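Local coordinates for protein putative hydrolase (Chloroflexus aurantiacus J-10-fl, PDB 3CMN) that is a putative hydrolase, probably a zincin-like metallopeptidase, crystallised with no metal bound at its apparent zinc site, at residues R24-W33 / D78-I87; L183-F192 / M261-M272. All coordinates share one frame; numbering follows the deposited sequence.

Contact 1: residues R24-W33 / D78-I87; sequences RQAALRLSQW and DRREWLEANI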
loop_
_atom_site.group_PDB
_atom_site.type_symbol
_atom_site.label_atom_id
_atom_site.label_comp_id
_atom_site.label_asym_id
_atom_site.label_seq_id
_atom_site.Cartn_x
_atom_site.Cartn_y
_atom_site.Cartn_z
ATOM N N ARG A 24 -1.169 22.604 -4.048
ATOM C CA ARG A 24 0.263 22.352 -3.895
ATOM C C ARG A 24 0.843 23.163 -2.749
ATOM O O ARG A 24 1.580 22.633 -1.926
ATOM C CB ARG A 24 1.011 22.682 -5.190
ATOM C CG ARG A 24 2.536 22.636 -5.059
ATOM C CD ARG A 24 3.211 23.119 -6.340
ATOM N NE ARG A 24 4.479 23.812 -6.088
ATOM C CZ ARG A 24 5.628 23.196 -5.825
ATOM N NH1 ARG A 24 5.675 21.869 -5.783
ATOM N NH2 ARG A 24 6.731 23.900 -5.599
ATOM N N GLN A 25 0.524 24.453 -2.701
ATOM C CA GLN A 25 1.010 25.321 -1.634
ATOM C C GLN A 25 0.497 24.903 -0.274
ATOM O O GLN A 25 1.245 24.880 0.701
ATOM C CB GLN A 25 0.609 26.760 -1.911
ATOM C CG GLN A 25 1.567 27.429 -2.843
ATOM C CD GLN A 25 3.002 27.333 -2.340
ATOM O OE1 GLN A 25 3.317 27.779 -1.232
ATOM N NE2 GLN A 25 3.879 26.748 -3.152
ATOM N N ALA A 26 -0.783 24.567 -0.216
ATOM C CA ALA A 26 -1.415 24.129 1.023
ATOM C C ALA A 26 -0.745 22.854 1.537
ATOM O O ALA A 26 -0.523 22.705 2.739
ATOM C CB ALA A 26 -2.909 23.879 0.785
ATOM N N ALA A 27 -0.451 21.931 0.623
ATOM C CA ALA A 27 0.191 20.669 0.975
ATOM C C ALA A 27 1.595 20.905 1.503
ATOM O O ALA A 27 1.972 20.372 2.542
ATOM C CB ALA A 27 0.245 19.744 -0.244
ATOM N N LEU A 28 2.368 21.698 0.772
ATOM C CA LEU A 28 3.736 22.015 1.170
ATOM C C LEU A 28 3.823 22.624 2.561
ATOM O O LEU A 28 4.716 22.291 3.344
ATOM C CB LEU A 28 4.372 22.970 0.159
ATOM C CG LEU A 28 4.773 22.298 -1.156
ATOM C CD1 LEU A 28 5.164 23.361 -2.193
ATOM C CD2 LEU A 28 5.954 21.360 -0.888
ATOM N N ARG A 29 2.877 23.504 2.872
ATOM C CA ARG A 29 2.859 24.172 4.161
ATOM C C ARG A 29 2.373 23.323 5.313
ATOM O O ARG A 29 2.959 23.358 6.385
ATOM C CB ARG A 29 2.057 25.466 4.060
ATOM C CG ARG A 29 2.706 26.396 3.071
ATOM C CD ARG A 29 2.574 27.842 3.417
ATOM N NE ARG A 29 2.935 28.178 4.796
ATOM C CZ ARG A 29 4.084 27.877 5.393
ATOM N NH1 ARG A 29 5.037 27.202 4.753
ATOM N NH2 ARG A 29 4.288 28.284 6.637
ATOM N N LEU A 30 1.327 22.540 5.099
ATOM C CA LEU A 30 0.823 21.696 6.166
ATOM C C LEU A 30 1.782 20.527 6.435
ATOM O O LEU A 30 1.819 19.984 7.541
ATOM C CB LEU A 30 -0.572 21.182 5.803
ATOM C CG LEU A 30 -1.535 20.953 6.976
ATOM C CD1 LEU A 30 -2.964 20.961 6.472
ATOM C CD2 LEU A 30 -1.218 19.634 7.666
ATOM N N SER A 31 2.572 20.146 5.434
ATOM C CA SER A 31 3.512 19.042 5.616
ATOM C C SER A 31 4.634 19.400 6.602
ATOM O O SER A 31 5.232 18.517 7.211
ATOM C CB SER A 31 4.130 18.631 4.274
ATOM O OG SER A 31 5.074 19.587 3.836
ATOM N N GLN A 32 4.906 20.699 6.753
ATOM C CA GLN A 32 5.951 21.188 7.653
ATOM C C GLN A 32 7.265 20.490 7.324
ATOM O O GLN A 32 8.003 20.068 8.214
ATOM C CB GLN A 32 5.565 20.919 9.118
ATOM C CG GLN A 32 4.172 21.418 9.469
ATOM C CD GLN A 32 3.792 21.201 10.929
ATOM O OE1 GLN A 32 4.307 20.304 11.596
ATOM N NE2 GLN A 32 2.866 22.011 11.422
ATOM N N TRP A 33 7.558 20.386 6.035
ATOM C CA TRP A 33 8.761 19.693 5.607
ATOM C C TRP A 33 10.046 20.266 6.179
ATOM O O TRP A 33 10.977 19.513 6.474
ATOM C CB TRP A 33 8.849 19.643 4.073
ATOM C CG TRP A 33 8.954 20.976 3.415
ATOM C CD1 TRP A 33 7.922 21.780 3.002
ATOM C CD2 TRP A 33 10.162 21.676 3.090
ATOM N NE1 TRP A 33 8.416 22.930 2.440
ATOM C CE2 TRP A 33 9.790 22.893 2.481
ATOM C CE3 TRP A 33 11.527 21.391 3.252
ATOM C CZ2 TRP A 33 10.736 23.831 2.031
ATOM C CZ3 TRP A 33 12.469 22.325 2.804
ATOM C CH2 TRP A 33 12.064 23.529 2.200
ATOM N N ASP A 78 12.174 13.223 1.943
ATOM C CA ASP A 78 11.802 14.023 3.104
ATOM C C ASP A 78 10.348 14.284 2.684
ATOM O O ASP A 78 9.917 13.795 1.630
ATOM C CB ASP A 78 12.581 15.338 3.188
ATOM C CG ASP A 78 12.148 16.338 2.142
ATOM O OD1 ASP A 78 12.453 16.127 0.960
ATOM O OD2 ASP A 78 11.485 17.338 2.498
ATOM N N ARG A 79 9.595 15.047 3.469
ATOM C CA ARG A 79 8.192 15.297 3.137
ATOM C C ARG A 79 7.988 16.129 1.875
ATOM O O ARG A 79 7.017 15.934 1.151
ATOM C CB ARG A 79 7.482 15.958 4.322
ATOM C CG ARG A 79 7.441 15.067 5.552
ATOM C CD ARG A 79 6.831 15.770 6.738
ATOM N NE ARG A 79 6.939 14.945 7.936
ATOM C CZ ARG A 79 6.811 15.411 9.173
ATOM N NH1 ARG A 79 6.574 16.698 9.368
ATOM N NH2 ARG A 79 6.926 14.594 10.203
ATOM N N ARG A 80 8.908 17.048 1.610
ATOM C CA ARG A 80 8.802 17.889 0.431
ATOM C C ARG A 80 9.003 17.052 -0.832
ATOM O O ARG A 80 8.260 17.189 -1.811
ATOM C CB ARG A 80 9.839 19.008 0.489
ATOM C CG ARG A 80 9.767 19.953 -0.687
ATOM C CD ARG A 80 10.794 21.054 -0.579
ATOM N NE ARG A 80 10.520 22.108 -1.551
ATOM C CZ ARG A 80 10.891 22.081 -2.827
ATOM N NH1 ARG A 80 11.572 21.051 -3.317
ATOM N NH2 ARG A 80 10.567 23.095 -3.617
ATOM N N GLU A 81 10.010 16.188 -0.809
ATOM C CA GLU A 81 10.275 15.337 -1.960
ATOM C C GLU A 81 9.133 14.353 -2.166
ATOM O O GLU A 81 8.767 14.050 -3.298
ATOM C CB GLU A 81 11.598 14.598 -1.788
ATOM C CG GLU A 81 12.793 15.533 -1.715
ATOM C CD GLU A 81 14.078 14.807 -1.395
ATOM O OE1 GLU A 81 14.074 13.986 -0.446
ATOM O OE2 GLU A 81 15.092 15.059 -2.082
ATOM N N TRP A 82 8.554 13.861 -1.079
ATOM C CA TRP A 82 7.447 12.939 -1.231
ATOM C C TRP A 82 6.313 13.642 -1.985
ATOM O O TRP A 82 5.699 13.060 -2.882
ATOM C CB TRP A 82 6.943 12.444 0.130
ATOM C CG TRP A 82 5.799 11.491 -0.006
ATOM C CD1 TRP A 82 5.868 10.168 -0.338
ATOM C CD2 TRP A 82 4.405 11.808 0.102
ATOM N NE1 TRP A 82 4.602 9.644 -0.446
ATOM C CE2 TRP A 82 3.685 10.626 -0.183
ATOM C CE3 TRP A 82 3.694 12.976 0.411
ATOM C CZ2 TRP A 82 2.282 10.576 -0.171
ATOM C CZ3 TRP A 82 2.300 12.931 0.426
ATOM C CH2 TRP A 82 1.609 11.733 0.134
ATOM N N LEU A 83 6.055 14.896 -1.621
ATOM C CA LEU A 83 5.007 15.705 -2.240
ATOM C C LEU A 83 5.263 16.039 -3.710
ATOM O O LEU A 83 4.388 15.861 -4.546
ATOM C CB LEU A 83 4.815 17.016 -1.465
ATOM C CG LEU A 83 4.002 16.986 -0.171
ATOM C CD1 LEU A 83 4.108 18.357 0.498
ATOM C CD2 LEU A 83 2.537 16.642 -0.470
ATOM N N GLU A 84 6.459 16.540 -4.007
ATOM C CA GLU A 84 6.831 16.898 -5.376
ATOM C C GLU A 84 6.706 15.709 -6.319
ATOM O O GLU A 84 6.369 15.860 -7.499
ATOM C CB GLU A 84 8.277 17.407 -5.432
ATOM C CG GLU A 84 8.556 18.706 -4.666
ATOM C CD GLU A 84 7.705 19.885 -5.153
ATOM O OE1 GLU A 84 7.153 19.796 -6.275
ATOM O OE2 GLU A 84 7.602 20.906 -4.424
ATOM N N ALA A 85 6.977 14.522 -5.791
ATOM C CA ALA A 85 6.936 13.300 -6.580
ATOM C C ALA A 85 5.562 12.654 -6.716
ATOM O O ALA A 85 5.347 11.849 -7.613
ATOM C CB ALA A 85 7.908 12.286 -5.987
ATOM N N ASN A 86 4.636 13.023 -5.840
ATOM C CA ASN A 86 3.303 12.425 -5.814
ATOM C C ASN A 86 2.125 13.338 -6.117
ATOM O O ASN A 86 1.014 12.857 -6.323
ATOM C CB ASN A 86 3.052 11.808 -4.427
ATOM C CG ASN A 86 3.807 10.519 -4.211
ATOM O OD1 ASN A 86 3.389 9.463 -4.687
ATOM N ND2 ASN A 86 4.931 10.594 -3.501
ATOM N N ILE A 87 2.344 14.647 -6.134
ATOM C CA ILE A 87 1.228 15.552 -6.353
ATOM C C ILE A 87 0.515 15.422 -7.697
ATOM O O ILE A 87 -0.707 15.551 -7.753
ATOM C CB ILE A 87 1.639 17.019 -6.100
ATOM C CG1 ILE A 87 0.389 17.903 -6.137
ATOM C CG2 ILE A 87 2.686 17.451 -7.096
ATOM C CD1 ILE A 87 0.599 19.276 -5.560
HETATM O O HOH W 1 10.549 16.570 5.549
#
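R80 traces the contact with W33 from root to tip. Its CB sits 3.6 Å from W33 CG over one face of the indole, its CG approaches L28 CD2, and its CD makes a CH-pi contact 3.6 Å from the centroid of the six-membered ring. NE continues past W33 CZ2 at 4.0 Å. The chain is extended, with CG anti to the backbone N (chi1 -178°), which lays its methylenes along the ring while the guanidinium turns 66° from the ring plane. E84 OE2 lies above that guanidinium, a long charge pairing only. The same carboxylate forms a salt bridge with R24 NH1, modelled so short that its detail is doubtful. Replacing W33 by an alanine removes the ring beside the R80 methylenes and would probably leave the R80 guanidinium freer to swing. Between the two helices, L83 CD1 packs 3.8 Å from L28 CD2. Beside W33, R79 NH1 donates to S31 O at 3.1 Å, while its NE is held by N162. D78 caps the second helix of this nearly antiparallel pair (158°, axes 9.9 Å apart), its OD2 accepting from R80 N; with E81 it fits a capping box, D78 OD1 being less surely placed.

Contact 2: residues L183-F192 / M261-M272; sequences LHEMTHAFEF and MSLIEGYGNHVM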
loop_
_atom_site.group_PDB
_atom_site.type_symbol
_atom_site.label_atom_id
_atom_site.label_comp_id
_atom_site.label_asym_id
_atom_site.label_seq_id
_atom_site.Cartn_x
_atom_site.Cartn_y
_atom_site.Cartn_z
ATOM N N LEU A 183 11.063 -4.820 4.004
ATOM C CA LEU A 183 10.426 -6.095 3.697
ATOM C C LEU A 183 8.966 -5.879 3.325
ATOM O O LEU A 183 8.442 -6.472 2.388
ATOM C CB LEU A 183 10.515 -7.024 4.903
ATOM C CG LEU A 183 11.891 -7.608 5.194
ATOM C CD1 LEU A 183 11.847 -8.386 6.496
ATOM C CD2 LEU A 183 12.315 -8.500 4.032
ATOM N N HIS A 184 8.309 -5.023 4.085
ATOM C CA HIS A 184 6.921 -4.711 3.842
ATOM C C HIS A 184 6.799 -4.043 2.454
ATOM O O HIS A 184 5.927 -4.370 1.658
ATOM C CB HIS A 184 6.452 -3.792 4.964
ATOM C CG HIS A 184 5.029 -3.367 4.847
ATOM N ND1 HIS A 184 4.661 -2.045 4.718
ATOM C CD2 HIS A 184 3.880 -4.082 4.849
ATOM C CE1 HIS A 184 3.346 -1.964 4.646
ATOM N NE2 HIS A 184 2.847 -3.184 4.724
ATOM N N GLU A 185 7.718 -3.137 2.168
ATOM C CA GLU A 185 7.757 -2.403 0.909
ATOM C C GLU A 185 7.969 -3.326 -0.299
ATOM O O GLU A 185 7.273 -3.223 -1.319
ATOM C CB GLU A 185 8.909 -1.398 0.957
ATOM C CG GLU A 185 8.690 -0.131 0.201
ATOM C CD GLU A 185 7.963 0.895 1.033
ATOM O OE1 GLU A 185 6.769 0.668 1.339
ATOM O OE2 GLU A 185 8.596 1.920 1.384
ATOM N N MET A 186 8.962 -4.205 -0.190
ATOM C CA MET A 186 9.281 -5.116 -1.268
ATOM C C MET A 186 8.147 -6.101 -1.481
ATOM O O MET A 186 7.849 -6.478 -2.615
ATOM C CB MET A 186 10.589 -5.858 -0.974
ATOM C CG MET A 186 11.097 -6.729 -2.121
ATOM S SD MET A 186 11.760 -5.780 -3.472
ATOM C CE MET A 186 10.347 -5.579 -4.393
ATOM N N THR A 187 7.507 -6.508 -0.396
ATOM C CA THR A 187 6.403 -7.439 -0.519
ATOM C C THR A 187 5.332 -6.841 -1.425
ATOM O O THR A 187 4.907 -7.471 -2.398
ATOM C CB THR A 187 5.807 -7.806 0.864
ATOM O OG1 THR A 187 6.808 -8.471 1.641
ATOM C CG2 THR A 187 4.627 -8.752 0.706
ATOM N N HIS A 188 4.929 -5.610 -1.133
ATOM C CA HIS A 188 3.915 -4.952 -1.939
ATOM C C HIS A 188 4.342 -4.678 -3.376
ATOM O O HIS A 188 3.506 -4.622 -4.276
ATOM C CB HIS A 188 3.453 -3.672 -1.252
ATOM C CG HIS A 188 2.679 -3.931 -0.003
ATOM N ND1 HIS A 188 1.541 -3.226 0.332
ATOM C CD2 HIS A 188 2.838 -4.868 0.961
ATOM C CE1 HIS A 188 1.029 -3.726 1.445
ATOM N NE2 HIS A 188 1.799 -4.723 1.845
ATOM N N ALA A 189 5.642 -4.526 -3.597
ATOM C CA ALA A 189 6.139 -4.289 -4.943
ATOM C C ALA A 189 5.894 -5.558 -5.751
ATOM O O ALA A 189 5.524 -5.510 -6.932
ATOM C CB ALA A 189 7.612 -3.964 -4.906
ATOM N N PHE A 190 6.113 -6.696 -5.098
ATOM C CA PHE A 190 5.897 -7.991 -5.723
ATOM C C PHE A 190 4.397 -8.184 -5.997
ATOM O O PHE A 190 4.002 -8.521 -7.105
ATOM C CB PHE A 190 6.403 -9.119 -4.806
ATOM C CG PHE A 190 7.842 -9.524 -5.056
ATOM C CD1 PHE A 190 8.898 -8.711 -4.644
ATOM C CD2 PHE A 190 8.134 -10.714 -5.725
ATOM C CE1 PHE A 190 10.221 -9.069 -4.896
ATOM C CE2 PHE A 190 9.467 -11.090 -5.986
ATOM C CZ PHE A 190 10.510 -10.265 -5.572
ATOM N N GLU A 191 3.570 -7.955 -4.978
ATOM C CA GLU A 191 2.127 -8.118 -5.099
ATOM C C GLU A 191 1.537 -7.249 -6.209
ATOM O O GLU A 191 0.589 -7.654 -6.883
ATOM C CB GLU A 191 1.435 -7.791 -3.776
ATOM C CG GLU A 191 1.894 -8.638 -2.598
ATOM C CD GLU A 191 1.170 -8.278 -1.315
ATOM O OE1 GLU A 191 0.018 -8.716 -1.130
ATOM O OE2 GLU A 191 1.752 -7.536 -0.496
ATOM N N PHE A 192 2.104 -6.062 -6.404
ATOM C CA PHE A 192 1.619 -5.155 -7.436
ATOM C C PHE A 192 2.280 -5.308 -8.789
ATOM O O PHE A 192 1.699 -4.909 -9.800
ATOM C CB PHE A 192 1.774 -3.687 -7.005
ATOM C CG PHE A 192 0.688 -3.203 -6.087
ATOM C CD1 PHE A 192 0.858 -3.235 -4.712
ATOM C CD2 PHE A 192 -0.519 -2.742 -6.603
ATOM C CE1 PHE A 192 -0.148 -2.820 -3.860
ATOM C CE2 PHE A 192 -1.542 -2.320 -5.752
ATOM C CZ PHE A 192 -1.352 -2.361 -4.376
ATOM N N MET A 261 -7.841 -5.150 -2.020
ATOM C CA MET A 261 -7.043 -4.435 -1.033
ATOM C C MET A 261 -6.806 -5.322 0.199
ATOM O O MET A 261 -5.707 -5.368 0.744
ATOM C CB MET A 261 -7.741 -3.117 -0.652
ATOM C CG MET A 261 -7.150 -1.871 -1.329
ATOM S SD MET A 261 -6.913 -1.957 -3.130
ATOM C CE MET A 261 -5.191 -2.401 -3.228
ATOM N N SER A 262 -7.837 -6.048 0.611
ATOM C CA SER A 262 -7.738 -6.940 1.760
ATOM C C SER A 262 -6.734 -8.083 1.552
ATOM O O SER A 262 -5.899 -8.361 2.417
ATOM C CB SER A 262 -9.105 -7.517 2.078
ATOM O OG SER A 262 -9.014 -8.389 3.186
ATOM N N LEU A 263 -6.814 -8.746 0.403
ATOM C CA LEU A 263 -5.898 -9.837 0.097
ATOM C C LEU A 263 -4.457 -9.323 0.002
ATOM O O LEU A 263 -3.516 -9.945 0.504
ATOM C CB LEU A 263 -6.284 -10.491 -1.229
ATOM C CG LEU A 263 -5.285 -11.584 -1.587
ATOM C CD1 LEU A 263 -5.680 -12.849 -0.857
ATOM C CD2 LEU A 263 -5.246 -11.806 -3.074
ATOM N N ILE A 264 -4.290 -8.195 -0.677
ATOM C CA ILE A 264 -2.975 -7.602 -0.819
ATOM C C ILE A 264 -2.337 -7.383 0.569
ATOM O O ILE A 264 -1.156 -7.696 0.757
ATOM C CB ILE A 264 -3.068 -6.270 -1.613
ATOM C CG1 ILE A 264 -3.326 -6.589 -3.096
ATOM C CG2 ILE A 264 -1.802 -5.453 -1.439
ATOM C CD1 ILE A 264 -3.375 -5.383 -4.004
ATOM N N GLU A 265 -3.114 -6.871 1.530
ATOM C CA GLU A 265 -2.607 -6.630 2.886
ATOM C C GLU A 265 -2.394 -7.932 3.648
ATOM O O GLU A 265 -1.342 -8.137 4.257
ATOM C CB GLU A 265 -3.562 -5.737 3.689
ATOM C CG GLU A 265 -3.635 -4.299 3.195
ATOM C CD GLU A 265 -2.277 -3.617 3.185
ATOM O OE1 GLU A 265 -1.650 -3.534 4.265
ATOM O OE2 GLU A 265 -1.840 -3.168 2.100
ATOM N N GLY A 266 -3.398 -8.801 3.602
ATOM C CA GLY A 266 -3.320 -10.081 4.282
ATOM C C GLY A 266 -2.227 -10.982 3.741
ATOM O O GLY A 266 -1.489 -11.606 4.505
ATOM N N TYR A 267 -2.106 -11.059 2.423
ATOM C CA TYR A 267 -1.072 -11.896 1.840
ATOM C C TYR A 267 0.279 -11.271 2.157
ATOM O O TYR A 267 1.256 -11.974 2.418
ATOM C CB TYR A 267 -1.234 -11.997 0.325
ATOM C CG TYR A 267 -0.744 -13.319 -0.213
ATOM C CD1 TYR A 267 -1.642 -14.353 -0.474
ATOM C CD2 TYR A 267 0.616 -13.554 -0.424
ATOM C CE1 TYR A 267 -1.210 -15.588 -0.934
ATOM C CE2 TYR A 267 1.066 -14.793 -0.885
ATOM C CZ TYR A 267 0.139 -15.814 -1.140
ATOM O OH TYR A 267 0.542 -17.061 -1.595
ATOM N N GLY A 268 0.329 -9.942 2.121
ATOM C CA GLY A 268 1.565 -9.245 2.414
ATOM C C GLY A 268 1.959 -9.432 3.865
ATOM O O GLY A 268 3.141 -9.577 4.173
ATOM N N ASN A 269 0.972 -9.435 4.761
ATOM C CA ASN A 269 1.252 -9.614 6.182
ATOM C C ASN A 269 1.646 -11.058 6.470
ATOM O O ASN A 269 2.269 -11.348 7.490
ATOM C CB ASN A 269 0.041 -9.223 7.045
ATOM C CG ASN A 269 -0.168 -7.706 7.120
ATOM O OD1 ASN A 269 0.796 -6.935 7.170
ATOM N ND2 ASN A 269 -1.431 -7.279 7.144
ATOM N N HIS A 270 1.284 -11.963 5.568
ATOM C CA HIS A 270 1.617 -13.364 5.745
ATOM C C HIS A 270 3.072 -13.602 5.368
ATOM O O HIS A 270 3.784 -14.366 6.022
ATOM C CB HIS A 270 0.735 -14.249 4.872
ATOM C CG HIS A 270 1.033 -15.704 5.021
ATOM N ND1 HIS A 270 0.555 -16.458 6.073
ATOM C CD2 HIS A 270 1.819 -16.530 4.290
ATOM C CE1 HIS A 270 1.033 -17.685 5.983
ATOM N NE2 HIS A 270 1.803 -17.754 4.911
ATOM N N VAL A 271 3.504 -12.961 4.290
ATOM C CA VAL A 271 4.873 -13.090 3.829
ATOM C C VAL A 271 5.791 -12.452 4.879
ATOM O O VAL A 271 6.925 -12.880 5.065
ATOM C CB VAL A 271 5.060 -12.391 2.459
ATOM C CG1 VAL A 271 6.469 -12.608 1.946
ATOM C CG2 VAL A 271 4.046 -12.934 1.455
ATOM N N MET A 272 5.286 -11.431 5.567
ATOM C CA MET A 272 6.057 -10.758 6.608
ATOM C C MET A 272 6.399 -11.746 7.726
ATOM O O MET A 272 7.552 -11.850 8.147
ATOM C CB MET A 272 5.260 -9.576 7.179
ATOM C CG MET A 272 5.318 -8.317 6.318
ATOM S SD MET A 272 7.023 -7.893 5.889
ATOM C CE MET A 272 7.721 -7.577 7.561
#
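T187 meets the backbone of the facing helix directly: its CG2 rests 3.5 Å from G268 CA. With no side chain on G268, the two helices come close here, and a CB built on it would lie only 2.6 Å from E191 OE2. The extended E191 side chain reaches across beside this glycine and sets OE1 2.4 Å from I264 O, a spacing short enough to be doubtful in detail. One turn back, H188 points its CE1 edge at E265 OE2, 3.0 Å away, with ring and carboxylate planes 65° apart. H184, E185 and H188 fit the HExxH pattern of zincins, whose two histidines face the same way along the helix. E265 OE1 also lies 4.5 Å from H184 NE2, a placement consistent with a third, glutamate ligand as in gluzincins, although no metal is present. Apolar groups flank this cluster: M272 SD packs 3.7 Å from L183 CB, and I264 CD1 meets F192 CZ at 3.7 Å, the side chains crossing at about a right angle. Further out, T187 OG1 donates to L183 O (2.7 Å), which also takes T187 N from the opposite face of its plane; this bond helps keep CG2 turned to G268. W180 lies almost parallel to the H184 ring, Y142 meets F192, and R297 makes a weak, long ion pair with E265.

Overall arrangement
From the N terminus, helix 20-31 leads into contact 1, which closes a loop of 44 residues containing helix 41-63 and strand 73-76. The chain then runs through helix 120-135, which lies against contact 1, and strand 155-158, parallel partner of 73-76, before reaching helix 174-193. There contact 2 opens, and it closes across 68 residues that include helix 197-210 and the unmodelled span 213-246, ending on helix 248-279. The loops follow in series, neither nesting nor crossing. The centres of contact 1 and contact 2 lie about 26 Å apart, and the two do not touch. Helix 41-63 relates them: it belongs to the loop of contact 1, yet its S55 and I59 pack against 183-192 in the buried interior.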